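Local structure of probable mannosyltransferase KTR4 (Saccharomyces cerevisiae, 5A07) at residues P87-D90 with N91-R94; E322-L326 with D327-S331; Y340-K344 with G345-Y349; P388-P391 with A392-R396. The protein is probably a glycosyltransferase of the GT-A fold class, with GDP and a manganese ion bound in this structure. All blocks are in the same frame, centred on the assembly; numbering follows the deposited sequence.

All four contacts are local, each made by one continuous run of chain. Contact 2 is the buried one, where strand 322-325 of the main mixed sheet passes into a short helix, and its chemistry combines helix-capping bonds, packed leucines and charged groups. Contact 3 follows it along the chain, partly buried, and is a helix-to-helix break at a glycine with aromatic rings on the later side. Contacts 1 and 4 lie at the surface on the same side of the chain's centre, their centres about 18 Å apart; both are turns without regular structure, each bridged by a water. Contact 3 sits on the opposite side of that centre from both.

Contact 1 (P87-D90 with N91-R94); sequences PKVD and NLVR
Asn91 meets Val89 through its amide oxygen: OD1 lies 3.2 Å from Val89 CG2, and the two side chains run obliquely past each other. The Asn91 amide is folded back over its own backbone, with CG between N and the carbonyl carbon (chi1 56°), which carries OD1 to the valine. The same oxygen accepts a hydrogen bond from Asn252, so the polar end is anchored outside the loop. The Asp90 carboxylate crosses the Asn91 side chain at about a right angle, its plane turned 68° from the amide.

At Leu92 the chain is tied back by a water rather than by a direct backbone bond. Water 1 accepts from Leu92 N at 3.1 Å and donates to Val89 O at 2.9 Å. The Leu92 side chain crosses Val89 at about a right angle, and Leu92 CD2 presses on Val89 CG2 at 3.5 Å, tighter than ordinary carbon contact. The second methyl, Leu92 CD1, lies 3.7 Å from Pro87 O. That carbonyl also takes a weak bond from Val89 N, closing an inverse gamma turn centred on Lys88. These bends belong to the long loop that joins helix 65-80 to strand 105-110 of the mixed sheet, and Phe248 of helix 245-251 touches both Pro87 and Leu92.

Arg94 doubles back so that its guanidinium lies flat against Leu92, with Leu92 CB 4.2 Å above the centre of one face, while its NH1 forms a salt bridge with Glu86 and a hydrogen bond with Asn242 O.

Contact 2 (E322-L326 with D327-S331); sequences EIVDL and DFLRS
Asp325 OD1 is gripped twice: Asp327 N donates to it at 3.0 Å, and Lys226 forms a salt bridge with it. The amide arrives on the anti side of the carboxylate, 31° out of its plane, with a bent N-H...O angle of 140°. Asp325 CG stands anti to its backbone N (chi1 -177°), which brings OD1 to the Asp327 amide. Asp327 OD2 comes within 3.9 Å of Asp325 OD1, and the shared Lys226 probably offsets the two like charges.

This is an N-cap in the GT-A sheet, where strand 322-325, paired antiparallel with strands 227-230 and 256-262, runs into helix 326-329. Phe328 N bonds to Asp325 O, and Arg330 N to Leu326 O at 2.9 Å.

Leu326 then divides its side chain between two neighbours, Leu329 and Arg330. Its CD2 packs on Leu329 CD1 at 4.0 Å, and its CB lies 3.7 Å above one face of the Arg330 guanidinium, toward the rim; the extended arginine ends among the carbonyls of Tyr217, Leu222 and Tyr225. Leu329 is also met from the strand, by Val324, whose CG2 touches Leu329 CG at 4.1 Å.

Contact 3 (Y340-K344 with G345-Y349); sequences YLEEK and GGFYY
Phe347 and Tyr349 reach back toward helix 332-344 in different ways. The Phe347 ring approaches obliquely: CE2 lies 4.3 Å from Leu341 CB, and CD2 lies 4.4 Å from Glu342 OE1. Tyr349 instead turns its edge, with CD2 3.9 Å from Lys344 O and that oxygen near the plane of the ring.

The first side-chain bond of Glu342 leads away from the later helix. With CG anti to the backbone N (chi1 175°) and a bend at the next bond (chi2 66°), the carboxylate comes round beside Phe347. There OE1 forms a salt bridge with Arg210, a residue that Phe347 touches as well.

Between these side chains the backbone changes helices at a glycine. Gly345 is the first residue to leave helical geometry after helix 332-344, with a positive phi of 78°, and it also stands at the N-cap position of helix 346-349. Its N donates to Leu341 O at 3.2 Å and, weakly, to Glu342 O. Its carbonyl faces the other helix and accepts from both Tyr348 N and Tyr349 N, each at 2.9 Å. One residue thus closes one helix and opens the next.

The Lys344 chain bends at its second and third torsions and leads away from the break. Val357 of helix 354-365 touches both Leu341 and Phe347. At the far end of Tyr349, OH accepts from Asp181 N, and the ring meets Arg184 in a cation-pi contact.

Contact 4 (P388-P391 with A392-R396); sequences PTCP and ADSDR
Pro391 to Ser394 form a type I beta turn, and Ser394 immediately starts an ST turn, so two small motifs bend this surface loop between strand 384-386 and helix 418-425. Two backbone donors hold them. Ser394 N bonds to Pro391 O at 3.1 Å, closing the turn. Arg396 N bonds to Ser394 OG at 2.9 Å, nearly straight at 164°; the serine hydroxyl is placed for this by standing anti to its own backbone N (chi1 162°).

Van der Waals contacts link the two arms. Ser394 CB rests 4.0 Å from Pro391 CD, and Ser394 OG lies 3.8 Å from Cys390 CB. The Cys390 sulfur faces the stem of Arg396, with SG 4.3 Å from its CB. Nearby the loop is pinned by the disulfides Cys387-Cys401 and Cys239-Cys397.

The charged group is held by carbonyls: Arg396 NH1 bonds to Lys240 O and NH2 to Asp376 O. Pro388 crosses the arginine at about a right angle, its CG at the guanidinium edge, 3.7 Å from NH2. Water 2 lies in the guanidinium plane, accepting from Arg396 NH2 at 2.8 Å and donating weakly to Thr389 O at 3.0 Å.

Contact 1 (P87-D90 with N91-R94)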
loop_
_atom_site.group_PDB
_atom_site.type_symbol
_atom_site.label_atom_id
_atom_site.label_comp_id
_atom_site.label_asym_id
_atom_site.label_seq_id
_atom_site.Cartn_x
_atom_site.Cartn_y
_atom_site.Cartn_z
ATOM N N PRO B 87 -11.825 -4.787 -15.318
ATOM C CA PRO B 87 -12.187 -5.986 -14.562
ATOM C C PRO B 87 -13.325 -6.687 -15.264
ATOM O O PRO B 87 -14.246 -6.019 -15.767
ATOM C CB PRO B 87 -12.618 -5.433 -13.237
ATOM C CG PRO B 87 -11.846 -4.173 -13.097
ATOM C CD PRO B 87 -11.815 -3.610 -14.457
ATOM N N LYS B 88 -13.268 -8.011 -15.279
ATOM C CA LYS B 88 -14.287 -8.840 -15.965
ATOM C C LYS B 88 -15.396 -9.180 -14.998
ATOM O O LYS B 88 -15.472 -10.295 -14.479
ATOM C CB LYS B 88 -13.602 -10.080 -16.492
ATOM C CG LYS B 88 -12.679 -9.682 -17.616
ATOM C CD LYS B 88 -11.932 -10.892 -18.055
ATOM C CE LYS B 88 -11.623 -10.777 -19.514
ATOM N NZ LYS B 88 -11.090 -12.088 -19.956
ATOM N N VAL B 89 -16.198 -8.188 -14.674
ATOM C CA VAL B 89 -17.298 -8.319 -13.776
ATOM C C VAL B 89 -18.432 -7.641 -14.479
ATOM O O VAL B 89 -18.221 -6.790 -15.327
ATOM C CB VAL B 89 -17.094 -7.672 -12.368
ATOM C CG1 VAL B 89 -15.986 -8.381 -11.632
ATOM C CG2 VAL B 89 -16.804 -6.167 -12.441
ATOM N N ASP B 90 -19.659 -7.967 -14.131
ATOM C CA ASP B 90 -20.781 -7.397 -14.904
ATOM C C ASP B 90 -21.391 -6.139 -14.224
ATOM O O ASP B 90 -22.373 -5.597 -14.697
ATOM C CB ASP B 90 -21.861 -8.481 -15.162
ATOM C CG ASP B 90 -22.348 -9.152 -13.865
ATOM O OD1 ASP B 90 -22.169 -8.580 -12.752
ATOM O OD2 ASP B 90 -22.908 -10.262 -13.953
ATOM N N ASN B 91 -20.823 -5.696 -13.124
ATOM C CA ASN B 91 -21.473 -4.693 -12.331
ATOM C C ASN B 91 -20.768 -3.311 -12.393
ATOM O O ASN B 91 -20.896 -2.545 -11.471
ATOM C CB ASN B 91 -21.580 -5.249 -10.903
ATOM C CG ASN B 91 -20.223 -5.664 -10.283
ATOM O OD1 ASN B 91 -19.170 -5.073 -10.506
ATOM N ND2 ASN B 91 -20.290 -6.624 -9.387
ATOM N N LEU B 92 -19.923 -3.057 -13.398
ATOM C CA LEU B 92 -19.121 -1.810 -13.421
ATOM C C LEU B 92 -20.000 -0.574 -13.528
ATOM O O LEU B 92 -20.953 -0.568 -14.312
ATOM C CB LEU B 92 -18.131 -1.838 -14.586
ATOM C CG LEU B 92 -17.017 -2.904 -14.469
ATOM C CD1 LEU B 92 -16.062 -2.768 -15.611
ATOM C CD2 LEU B 92 -16.281 -2.806 -13.137
ATOM N N VAL B 93 -19.658 0.489 -12.804
ATOM C CA VAL B 93 -20.460 1.706 -12.798
ATOM C C VAL B 93 -19.758 2.712 -13.695
ATOM O O VAL B 93 -18.594 3.092 -13.473
ATOM C CB VAL B 93 -20.589 2.255 -11.388
ATOM C CG1 VAL B 93 -21.217 3.646 -11.360
ATOM C CG2 VAL B 93 -21.341 1.254 -10.495
ATOM N N ARG B 94 -20.434 3.114 -14.746
ATOM C CA ARG B 94 -19.866 4.020 -15.755
ATOM C C ARG B 94 -20.151 5.489 -15.404
ATOM O O ARG B 94 -21.043 5.795 -14.625
ATOM C CB ARG B 94 -20.484 3.737 -17.149
ATOM C CG ARG B 94 -20.349 2.316 -17.644
ATOM C CD ARG B 94 -18.896 1.913 -17.682
ATOM N NE ARG B 94 -18.693 0.557 -18.180
ATOM C CZ ARG B 94 -17.496 0.018 -18.372
ATOM N NH1 ARG B 94 -16.400 0.707 -18.055
ATOM N NH2 ARG B 94 -17.387 -1.205 -18.858
HETATM O O HOH W 1 -19.685 -4.470 -16.105
#

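Contact 2 (E322-L326 with D327-S331)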
loop_
_atom_site.group_PDB
_atom_site.type_symbol
_atom_site.label_atom_id
_atom_site.label_comp_id
_atom_site.label_asym_id
_atom_site.label_seq_id
_atom_site.Cartn_x
_atom_site.Cartn_y
_atom_site.Cartn_z
ATOM N N GLU B 322 -2.731 3.566 -2.736
ATOM C CA GLU B 322 -3.561 2.510 -2.140
ATOM C C GLU B 322 -5.032 2.971 -2.227
ATOM O O GLU B 322 -5.315 4.186 -2.154
ATOM C CB GLU B 322 -3.111 2.131 -0.740
ATOM C CG GLU B 322 -3.073 3.284 0.242
ATOM C CD GLU B 322 -2.585 2.934 1.636
ATOM O OE1 GLU B 322 -2.469 1.742 2.066
ATOM O OE2 GLU B 322 -2.344 3.904 2.363
ATOM N N ILE B 323 -5.953 2.029 -2.488
ATOM C CA ILE B 323 -7.405 2.283 -2.388
ATOM C C ILE B 323 -7.773 1.487 -1.120
ATOM O O ILE B 323 -7.519 0.283 -1.058
ATOM C CB ILE B 323 -8.163 1.688 -3.537
ATOM C CG1 ILE B 323 -7.622 2.072 -4.915
ATOM C CG2 ILE B 323 -9.601 2.105 -3.462
ATOM C CD1 ILE B 323 -7.572 3.493 -5.157
ATOM N N VAL B 324 -8.362 2.121 -0.142
ATOM C CA VAL B 324 -8.570 1.425 1.128
ATOM C C VAL B 324 -9.971 1.680 1.689
ATOM O O VAL B 324 -10.514 2.798 1.658
ATOM C CB VAL B 324 -7.422 1.648 2.143
ATOM C CG1 VAL B 324 -7.158 3.085 2.363
ATOM C CG2 VAL B 324 -7.730 0.917 3.451
ATOM N N ASP B 325 -10.565 0.587 2.144
ATOM C CA ASP B 325 -11.831 0.566 2.835
ATOM C C ASP B 325 -11.510 0.866 4.294
ATOM O O ASP B 325 -10.962 0.047 5.026
ATOM C CB ASP B 325 -12.515 -0.798 2.644
ATOM C CG ASP B 325 -13.927 -0.904 3.290
ATOM O OD1 ASP B 325 -14.237 -0.058 4.176
ATOM O OD2 ASP B 325 -14.714 -1.807 2.865
ATOM N N LEU B 326 -11.831 2.090 4.718
ATOM C CA LEU B 326 -11.484 2.500 6.065
ATOM C C LEU B 326 -12.191 1.700 7.176
ATOM O O LEU B 326 -11.686 1.704 8.303
ATOM C CB LEU B 326 -11.757 3.989 6.302
ATOM C CG LEU B 326 -11.030 4.986 5.386
ATOM C CD1 LEU B 326 -11.310 6.418 5.796
ATOM C CD2 LEU B 326 -9.555 4.735 5.417
ATOM N N ASP B 327 -13.270 1.024 6.856
ATOM C CA ASP B 327 -13.909 0.090 7.825
ATOM C C ASP B 327 -12.910 -0.981 8.284
ATOM O O ASP B 327 -12.976 -1.411 9.413
ATOM C CB ASP B 327 -15.054 -0.660 7.196
ATOM C CG ASP B 327 -16.292 0.190 6.953
ATOM O OD1 ASP B 327 -16.320 1.365 7.238
ATOM O OD2 ASP B 327 -17.323 -0.384 6.523
ATOM N N PHE B 328 -11.976 -1.428 7.415
ATOM C CA PHE B 328 -10.989 -2.346 7.887
ATOM C C PHE B 328 -10.032 -1.721 8.920
ATOM O O PHE B 328 -9.737 -2.297 9.956
ATOM C CB PHE B 328 -10.225 -3.027 6.704
ATOM C CG PHE B 328 -9.146 -3.905 7.159
ATOM C CD1 PHE B 328 -9.423 -5.118 7.810
ATOM C CD2 PHE B 328 -7.820 -3.529 7.020
ATOM C CE1 PHE B 328 -8.399 -5.931 8.280
ATOM C CE2 PHE B 328 -6.801 -4.348 7.478
ATOM C CZ PHE B 328 -7.095 -5.577 8.106
ATOM N N LEU B 329 -9.547 -0.514 8.632
ATOM C CA LEU B 329 -8.592 0.135 9.512
ATOM C C LEU B 329 -9.264 0.487 10.864
ATOM O O LEU B 329 -8.593 0.616 11.868
ATOM C CB LEU B 329 -8.079 1.419 8.884
ATOM C CG LEU B 329 -7.372 1.278 7.511
ATOM C CD1 LEU B 329 -6.674 2.538 7.108
ATOM C CD2 LEU B 329 -6.420 0.134 7.502
ATOM N N ARG B 330 -10.547 0.779 10.800
ATOM C CA ARG B 330 -11.315 1.132 11.990
ATOM C C ARG B 330 -11.748 -0.095 12.835
ATOM O O ARG B 330 -12.313 0.093 13.907
ATOM C CB ARG B 330 -12.509 1.943 11.572
ATOM C CG ARG B 330 -12.112 3.337 11.084
ATOM C CD ARG B 330 -13.285 4.026 10.380
ATOM N NE ARG B 330 -12.827 5.384 10.029
ATOM C CZ ARG B 330 -13.380 6.152 9.107
ATOM N NH1 ARG B 330 -14.325 5.708 8.369
ATOM N NH2 ARG B 330 -12.889 7.342 8.868
ATOM N N SER B 331 -11.545 -1.305 12.321
ATOM C CA SER B 331 -11.981 -2.559 12.936
ATOM C C SER B 331 -11.084 -2.929 14.054
ATOM O O SER B 331 -9.966 -2.455 14.185
ATOM C CB SER B 331 -11.986 -3.708 11.884
ATOM O OG SER B 331 -10.634 -4.167 11.572
#

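Contact 3 (Y340-K344 with G345-Y349)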
loop_
_atom_site.group_PDB
_atom_site.type_symbol
_atom_site.label_atom_id
_atom_site.label_comp_id
_atom_site.label_asym_id
_atom_site.label_seq_id
_atom_site.Cartn_x
_atom_site.Cartn_y
_atom_site.Cartn_z
ATOM N N TYR B 340 -0.712 -1.920 19.931
ATOM C CA TYR B 340 0.405 -2.774 20.283
ATOM C C TYR B 340 1.704 -2.258 19.707
ATOM O O TYR B 340 2.755 -2.132 20.407
ATOM C CB TYR B 340 0.127 -4.223 19.797
ATOM C CG TYR B 340 1.073 -5.261 20.369
ATOM C CD1 TYR B 340 0.788 -5.929 21.562
ATOM C CD2 TYR B 340 2.237 -5.581 19.708
ATOM C CE1 TYR B 340 1.647 -6.889 22.054
ATOM C CE2 TYR B 340 3.123 -6.521 20.221
ATOM C CZ TYR B 340 2.812 -7.173 21.394
ATOM O OH TYR B 340 3.670 -8.104 21.896
ATOM N N LEU B 341 1.666 -1.896 18.423
ATOM C CA LEU B 341 2.902 -1.369 17.852
ATOM C C LEU B 341 3.296 -0.015 18.493
ATOM O O LEU B 341 4.481 0.301 18.570
ATOM C CB LEU B 341 2.758 -1.204 16.311
ATOM C CG LEU B 341 2.450 -2.510 15.539
ATOM C CD1 LEU B 341 2.295 -2.216 14.035
ATOM C CD2 LEU B 341 3.511 -3.562 15.763
ATOM N N GLU B 342 2.311 0.803 18.807
ATOM C CA GLU B 342 2.559 2.120 19.455
ATOM C C GLU B 342 3.346 1.880 20.762
ATOM O O GLU B 342 4.398 2.473 20.952
ATOM C CB GLU B 342 1.234 2.832 19.731
ATOM C CG GLU B 342 1.333 4.163 20.500
ATOM C CD GLU B 342 2.050 5.289 19.741
ATOM O OE1 GLU B 342 2.558 5.104 18.605
ATOM O OE2 GLU B 342 2.096 6.425 20.259
ATOM N N GLU B 343 2.906 0.896 21.545
ATOM C CA GLU B 343 3.568 0.518 22.813
ATOM C C GLU B 343 4.965 0.032 22.647
ATOM O O GLU B 343 5.808 0.390 23.405
ATOM C CB GLU B 343 2.764 -0.516 23.575
ATOM C CG GLU B 343 1.589 0.094 24.322
ATOM C CD GLU B 343 0.407 -0.858 24.595
ATOM O OE1 GLU B 343 0.567 -2.110 24.515
ATOM O OE2 GLU B 343 -0.707 -0.337 24.896
ATOM N N LYS B 344 5.262 -0.708 21.586
ATOM C CA LYS B 344 6.634 -1.113 21.305
ATOM C C LYS B 344 7.563 -0.015 20.936
ATOM O O LYS B 344 8.755 -0.180 21.079
ATOM C CB LYS B 344 6.715 -2.105 20.111
ATOM C CG LYS B 344 5.865 -3.364 20.215
ATOM C CD LYS B 344 6.158 -4.202 21.455
ATOM C CE LYS B 344 7.568 -4.676 21.495
ATOM N NZ LYS B 344 7.572 -5.932 22.314
ATOM N N GLY B 345 7.057 1.069 20.352
ATOM C CA GLY B 345 7.879 2.190 19.991
ATOM C C GLY B 345 8.677 2.032 18.746
ATOM O O GLY B 345 9.556 2.874 18.441
ATOM N N GLY B 346 8.457 0.931 18.004
ATOM C CA GLY B 346 9.286 0.731 16.785
ATOM C C GLY B 346 9.117 1.763 15.635
ATOM O O GLY B 346 9.980 1.839 14.775
ATOM N N PHE B 347 8.063 2.567 15.641
ATOM C CA PHE B 347 8.021 3.697 14.710
ATOM C C PHE B 347 9.203 4.664 14.908
ATOM O O PHE B 347 9.590 5.338 13.970
ATOM C CB PHE B 347 6.726 4.453 14.775
ATOM C CG PHE B 347 5.540 3.691 14.225
ATOM C CD1 PHE B 347 5.525 3.315 12.885
ATOM C CD2 PHE B 347 4.478 3.359 15.019
ATOM C CE1 PHE B 347 4.424 2.612 12.374
ATOM C CE2 PHE B 347 3.395 2.647 14.540
ATOM C CZ PHE B 347 3.388 2.272 13.198
ATOM N N TYR B 348 9.806 4.660 16.110
ATOM C CA TYR B 348 10.889 5.587 16.438
ATOM C C TYR B 348 12.217 4.901 16.739
ATOM O O TYR B 348 13.257 5.331 16.235
ATOM C CB TYR B 348 10.415 6.538 17.592
ATOM C CG TYR B 348 9.257 7.433 17.179
ATOM C CD1 TYR B 348 9.469 8.551 16.391
ATOM C CD2 TYR B 348 7.977 7.147 17.529
ATOM C CE1 TYR B 348 8.409 9.367 16.014
ATOM C CE2 TYR B 348 6.924 7.975 17.153
ATOM C CZ TYR B 348 7.153 9.051 16.376
ATOM O OH TYR B 348 6.114 9.816 15.980
ATOM N N TYR B 349 12.186 3.807 17.491
ATOM C CA TYR B 349 13.415 3.052 17.767
ATOM C C TYR B 349 13.910 2.249 16.579
ATOM O O TYR B 349 15.149 1.917 16.482
ATOM C CB TYR B 349 13.168 2.112 18.931
ATOM C CG TYR B 349 12.769 2.845 20.228
ATOM C CD1 TYR B 349 13.440 4.020 20.648
ATOM C CD2 TYR B 349 11.724 2.374 21.032
ATOM C CE1 TYR B 349 13.060 4.697 21.830
ATOM C CE2 TYR B 349 11.370 3.028 22.199
ATOM C CZ TYR B 349 12.035 4.186 22.595
ATOM O OH TYR B 349 11.653 4.802 23.741
#

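Contact 4 (P388-P391 with A392-R396)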
loop_
_atom_site.group_PDB
_atom_site.type_symbol
_atom_site.label_atom_id
_atom_site.label_comp_id
_atom_site.label_asym_id
_atom_site.label_seq_id
_atom_site.Cartn_x
_atom_site.Cartn_y
_atom_site.Cartn_z
ATOM N N PRO B 388 0.601 -1.952 -17.783
ATOM C CA PRO B 388 -0.018 -3.136 -18.377
ATOM C C PRO B 388 -0.007 -3.088 -19.907
ATOM O O PRO B 388 0.386 -2.046 -20.495
ATOM C CB PRO B 388 -1.468 -3.060 -17.874
ATOM C CG PRO B 388 -1.709 -1.570 -17.699
ATOM C CD PRO B 388 -0.420 -1.017 -17.221
ATOM N N THR B 389 -0.520 -4.158 -20.519
ATOM C CA THR B 389 -0.592 -4.285 -21.938
ATOM C C THR B 389 -2.053 -4.189 -22.393
ATOM O O THR B 389 -2.946 -4.779 -21.758
ATOM C CB THR B 389 -0.012 -5.647 -22.345
ATOM O OG1 THR B 389 1.388 -5.686 -22.070
ATOM C CG2 THR B 389 -0.250 -5.921 -23.848
ATOM N N CYS B 390 -2.296 -3.384 -23.437
ATOM C CA CYS B 390 -3.612 -3.206 -24.045
ATOM C C CYS B 390 -3.763 -4.084 -25.305
ATOM O O CYS B 390 -2.751 -4.434 -25.922
ATOM C CB CYS B 390 -3.763 -1.748 -24.552
ATOM S SG CYS B 390 -3.654 -0.605 -23.169
ATOM N N PRO B 391 -4.994 -4.365 -25.708
ATOM C CA PRO B 391 -5.244 -4.942 -27.042
ATOM C C PRO B 391 -4.762 -4.016 -28.119
ATOM O O PRO B 391 -4.691 -2.805 -27.925
ATOM C CB PRO B 391 -6.782 -5.068 -27.107
ATOM C CG PRO B 391 -7.239 -5.067 -25.688
ATOM C CD PRO B 391 -6.259 -4.177 -24.959
ATOM N N ALA B 392 -4.395 -4.581 -29.262
ATOM C CA ALA B 392 -3.791 -3.802 -30.372
ATOM C C ALA B 392 -4.612 -2.618 -30.832
ATOM O O ALA B 392 -4.048 -1.585 -31.186
ATOM C CB ALA B 392 -3.461 -4.708 -31.578
ATOM N N ASP B 393 -5.914 -2.668 -30.816
ATOM C CA ASP B 393 -6.478 -1.423 -31.318
ATOM C C ASP B 393 -7.037 -0.475 -30.254
ATOM O O ASP B 393 -7.941 0.306 -30.512
ATOM C CB ASP B 393 -7.346 -1.670 -32.560
ATOM C CG ASP B 393 -6.449 -1.842 -33.875
ATOM O OD1 ASP B 393 -5.495 -1.030 -34.113
ATOM O OD2 ASP B 393 -6.665 -2.818 -34.644
ATOM N N SER B 394 -6.420 -0.503 -29.069
ATOM C CA SER B 394 -6.937 0.231 -27.936
ATOM C C SER B 394 -6.078 1.432 -27.744
ATOM O O SER B 394 -4.874 1.375 -27.785
ATOM C CB SER B 394 -6.848 -0.623 -26.676
ATOM O OG SER B 394 -6.959 0.161 -25.515
ATOM N N ASP B 395 -6.715 2.508 -27.372
ATOM C CA ASP B 395 -5.995 3.695 -26.980
ATOM C C ASP B 395 -6.120 3.913 -25.417
ATOM O O ASP B 395 -6.023 5.039 -24.935
ATOM C CB ASP B 395 -6.636 4.870 -27.748
ATOM C CG ASP B 395 -8.111 5.067 -27.369
ATOM O OD1 ASP B 395 -8.768 4.126 -26.811
ATOM O OD2 ASP B 395 -8.638 6.156 -27.627
ATOM N N ARG B 396 -6.399 2.859 -24.657
ATOM C CA ARG B 396 -6.631 3.045 -23.228
ATOM C C ARG B 396 -5.396 3.625 -22.495
ATOM O O ARG B 396 -5.543 4.506 -21.637
ATOM C CB ARG B 396 -7.153 1.778 -22.580
ATOM C CG ARG B 396 -7.788 1.989 -21.232
ATOM C CD ARG B 396 -8.065 0.631 -20.552
ATOM N NE ARG B 396 -6.870 -0.070 -20.081
ATOM C CZ ARG B 396 -6.277 0.112 -18.887
ATOM N NH1 ARG B 396 -6.720 0.998 -18.015
ATOM N NH2 ARG B 396 -5.226 -0.616 -18.543
HETATM O O HOH W 2 -4.002 -2.345 -20.446
#